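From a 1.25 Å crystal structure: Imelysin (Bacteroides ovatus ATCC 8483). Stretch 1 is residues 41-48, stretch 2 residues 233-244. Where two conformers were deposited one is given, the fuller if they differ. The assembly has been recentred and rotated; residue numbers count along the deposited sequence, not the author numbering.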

# COMPACT_ATOMS: atom_id res chain seq x y z
N ASN A 41 2.09 4.42 -14.89
CA ASN A 41 3.18 5.37 -14.90
C ASN A 41 4.24 5.01 -13.85
O ASN A 41 5.41 5.16 -14.13
CB ASN A 41 2.68 6.78 -14.68
CG ASN A 41 1.87 7.29 -15.87
OD1 ASN A 41 1.96 6.75 -16.99
ND2 ASN A 41 1.05 8.30 -15.61
N LEU A 42 3.79 4.53 -12.70
CA LEU A 42 4.73 4.08 -11.63
C LEU A 42 5.62 2.92 -12.13
O LEU A 42 6.84 2.94 -12.00
CB LEU A 42 3.92 3.64 -10.41
CG LEU A 42 4.71 3.11 -9.21
CD1 LEU A 42 5.86 4.05 -8.78
CD2 LEU A 42 3.71 2.90 -8.08
N TYR A 43 4.99 1.90 -12.71
CA TYR A 43 5.73 0.77 -13.24
C TYR A 43 6.70 1.23 -14.36
O TYR A 43 7.87 0.83 -14.40
CB TYR A 43 4.75 -0.26 -13.77
CG TYR A 43 5.42 -1.43 -14.48
CD1 TYR A 43 6.36 -2.24 -13.85
CD2 TYR A 43 5.08 -1.74 -15.79
CE1 TYR A 43 6.95 -3.30 -14.49
CE2 TYR A 43 5.66 -2.81 -16.44
CZ TYR A 43 6.57 -3.61 -15.80
OH TYR A 43 7.15 -4.67 -16.47
N ASN A 44 6.21 2.02 -15.30
CA ASN A 44 7.05 2.46 -16.40
C ASN A 44 8.23 3.32 -15.95
O ASN A 44 9.31 3.23 -16.54
CB ASN A 44 6.25 3.21 -17.46
CG ASN A 44 5.31 2.29 -18.24
OD1 ASN A 44 5.49 1.08 -18.26
ND2 ASN A 44 4.28 2.89 -18.89
N ALA A 45 8.06 4.08 -14.86
CA ALA A 45 9.14 4.93 -14.36
C ALA A 45 10.28 4.03 -13.87
O ALA A 45 11.45 4.30 -14.10
CB ALA A 45 8.67 5.79 -13.23
N TRP A 46 9.91 2.93 -13.20
CA TRP A 46 10.91 1.97 -12.73
C TRP A 46 11.49 1.12 -13.83
O TRP A 46 12.67 0.78 -13.81
CB TRP A 46 10.31 1.07 -11.63
CG TRP A 46 10.40 1.67 -10.25
CD1 TRP A 46 9.48 2.49 -9.64
CD2 TRP A 46 11.47 1.52 -9.30
NE1 TRP A 46 9.92 2.88 -8.41
CE2 TRP A 46 11.13 2.28 -8.17
CE3 TRP A 46 12.70 0.85 -9.32
CZ2 TRP A 46 11.95 2.33 -7.03
CZ3 TRP A 46 13.50 0.90 -8.19
CH2 TRP A 46 13.14 1.63 -7.08
N ASN A 47 10.63 0.66 -14.75
CA ASN A 47 11.01 -0.39 -15.68
C ASN A 47 11.50 0.07 -17.03
O ASN A 47 12.22 -0.67 -17.71
CB ASN A 47 9.82 -1.32 -15.89
CG ASN A 47 10.18 -2.55 -16.71
OD1 ASN A 47 11.04 -3.38 -16.33
ND2 ASN A 47 9.49 -2.72 -17.83
N SER A 48 11.10 1.27 -17.43
CA SER A 48 11.38 1.74 -18.79
C SER A 48 12.17 3.05 -18.81
O SER A 48 13.28 3.12 -19.39
CB SER A 48 10.06 1.89 -19.57
OG SER A 48 10.31 2.39 -20.87
N TYR A 233 17.16 -6.94 -5.08
CA TYR A 233 16.02 -6.23 -4.51
C TYR A 233 15.20 -5.54 -5.59
O TYR A 233 13.98 -5.63 -5.65
CB TYR A 233 16.54 -5.24 -3.49
CG TYR A 233 15.59 -4.22 -2.92
CD1 TYR A 233 14.81 -4.47 -1.80
CD2 TYR A 233 15.54 -2.95 -3.49
CE1 TYR A 233 13.97 -3.48 -1.27
CE2 TYR A 233 14.75 -1.94 -2.95
CZ TYR A 233 13.99 -2.22 -1.83
OH TYR A 233 13.23 -1.21 -1.27
N VAL A 234 15.89 -4.86 -6.48
CA VAL A 234 15.20 -4.13 -7.55
C VAL A 234 14.56 -5.11 -8.53
O VAL A 234 13.38 -4.98 -8.89
CB VAL A 234 16.16 -3.19 -8.29
CG1 VAL A 234 15.55 -2.63 -9.58
CG2 VAL A 234 16.63 -2.03 -7.35
N ASP A 235 15.32 -6.12 -8.96
CA ASP A 235 14.86 -6.98 -10.06
C ASP A 235 13.86 -8.03 -9.63
O ASP A 235 13.06 -8.43 -10.47
CB ASP A 235 16.08 -7.65 -10.76
CG ASP A 235 16.92 -6.70 -11.58
OD1 ASP A 235 16.44 -5.59 -11.87
OD2 ASP A 235 18.05 -7.11 -11.92
N ALA A 236 13.92 -8.50 -8.37
CA ALA A 236 13.05 -9.55 -7.86
C ALA A 236 11.92 -9.05 -6.97
O ALA A 236 10.89 -9.69 -6.86
CB ALA A 236 13.87 -10.65 -7.15
N VAL A 237 12.13 -7.93 -6.29
CA VAL A 237 11.12 -7.42 -5.37
C VAL A 237 10.38 -6.21 -5.94
O VAL A 237 9.15 -6.27 -6.14
CB VAL A 237 11.69 -7.15 -3.96
CG1 VAL A 237 10.58 -6.60 -3.02
CG2 VAL A 237 12.28 -8.45 -3.38
N VAL A 238 11.10 -5.12 -6.17
CA VAL A 238 10.45 -3.85 -6.48
C VAL A 238 9.76 -3.91 -7.85
O VAL A 238 8.55 -3.67 -7.95
CB VAL A 238 11.42 -2.67 -6.42
CG1 VAL A 238 10.72 -1.38 -6.85
CG2 VAL A 238 11.98 -2.49 -4.99
N VAL A 239 10.52 -4.18 -8.91
CA VAL A 239 9.93 -4.10 -10.27
C VAL A 239 8.80 -5.11 -10.46
O VAL A 239 7.74 -4.75 -10.97
CB VAL A 239 11.01 -4.10 -11.35
CG1 VAL A 239 10.34 -4.06 -12.74
CG2 VAL A 239 11.96 -2.90 -11.20
N PRO A 240 9.00 -6.37 -10.01
CA PRO A 240 7.87 -7.32 -10.13
C PRO A 240 6.64 -6.93 -9.36
O PRO A 240 5.51 -7.23 -9.78
CB PRO A 240 8.49 -8.65 -9.69
CG PRO A 240 9.96 -8.52 -9.99
CD PRO A 240 10.25 -7.06 -9.66
N THR A 241 6.81 -6.34 -8.18
CA THR A 241 5.65 -5.87 -7.44
C THR A 241 4.90 -4.78 -8.21
O THR A 241 3.65 -4.83 -8.29
CB THR A 241 6.04 -5.39 -6.02
OG1 THR A 241 6.65 -6.49 -5.33
CG2 THR A 241 4.84 -4.90 -5.25
N TYR A 242 5.64 -3.83 -8.79
CA TYR A 242 4.97 -2.79 -9.55
C TYR A 242 4.38 -3.33 -10.87
O TYR A 242 3.36 -2.82 -11.33
CB TYR A 242 5.88 -1.62 -9.78
CG TYR A 242 6.21 -0.81 -8.55
CD1 TYR A 242 5.25 -0.55 -7.58
CD2 TYR A 242 7.46 -0.24 -8.41
CE1 TYR A 242 5.56 0.25 -6.45
CE2 TYR A 242 7.76 0.56 -7.33
CZ TYR A 242 6.82 0.82 -6.36
OH TYR A 242 7.15 1.68 -5.32
N LYS A 243 5.01 -4.34 -11.47
CA LYS A 243 4.42 -5.00 -12.64
C LYS A 243 3.08 -5.62 -12.27
O LYS A 243 2.08 -5.47 -12.99
CB LYS A 243 5.34 -6.09 -13.21
CG LYS A 243 4.85 -6.65 -14.56
CD LYS A 243 5.78 -7.76 -15.04
CE LYS A 243 5.34 -8.31 -16.39
NZ LYS A 243 6.27 -9.33 -16.96
N SER A 244 3.04 -6.31 -11.15
CA SER A 244 1.80 -6.95 -10.67
C SER A 244 0.73 -5.89 -10.40
O SER A 244 -0.43 -6.05 -10.75
CB SER A 244 2.04 -7.82 -9.41
OG SER A 244 0.86 -8.45 -8.96
O HOH W 1 8.61 3.99 -6.16

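Two helices far apart in sequence pack here chiefly through aromatic rings packed against aliphatic groups and, at Trp-46 and Tyr-242, against each other, with no direct hydrogen bond between them and a single water linking a Trp-46 and a Tyr-242 side chain. Their axes run roughly antiparallel, at 150°, and approach to 8.8 Å. The backbones come nearest at Tyr-43 and Tyr-242, whose CA atoms lie 5.2 Å apart; from there Trp-46 pairs with Val-239, one turn along each helix in opposite directions.

Trp-46 is the knob. With chi1 at -86° its indole enters a hole made by Val-234, Val-238, Val-239 and Tyr-242. Val-238 CG1 sits almost on the ring normal, 3.6 Å from the centroid of the six-membered ring of Trp-46, a CH-pi contact, while Val-234 meets the edge. Tyr-242, m at chi1, lies obliquely against the five-membered ring, the planes at 46°. The Tyr-242 ring also meets Leu-42, whose CG stands over its face, 4.0 Å from the centroid, so this one ring packs against residues a helical turn apart.

The polar atoms of these two rings are not left bare: water 1 accepts a hydrogen bond from Trp-46 NE1 at 2.8 Å and bonds Tyr-242 OH at 2.9 Å.

Tyr-43 starts sideways, but its t rotamer lays the ring along the second helix. Lys-243 CA lies over its face, 3.9 Å from the Tyr-43 ring centroid, and Val-239 CG1 is 3.9 Å from Tyr-43 CE1. Backbone thus serves as packing surface, whereas the extended lysine chain leads its amine away.

The second helix carries a wider pi-type turn at 233-238 and a kink at Pro-240, whose nitrogen has no hydrogen to donate. Pro-240 and Thr-241 point away from the contact, and Thr-241 OG1 donates to Val-237 O at 2.6 Å within its own helix.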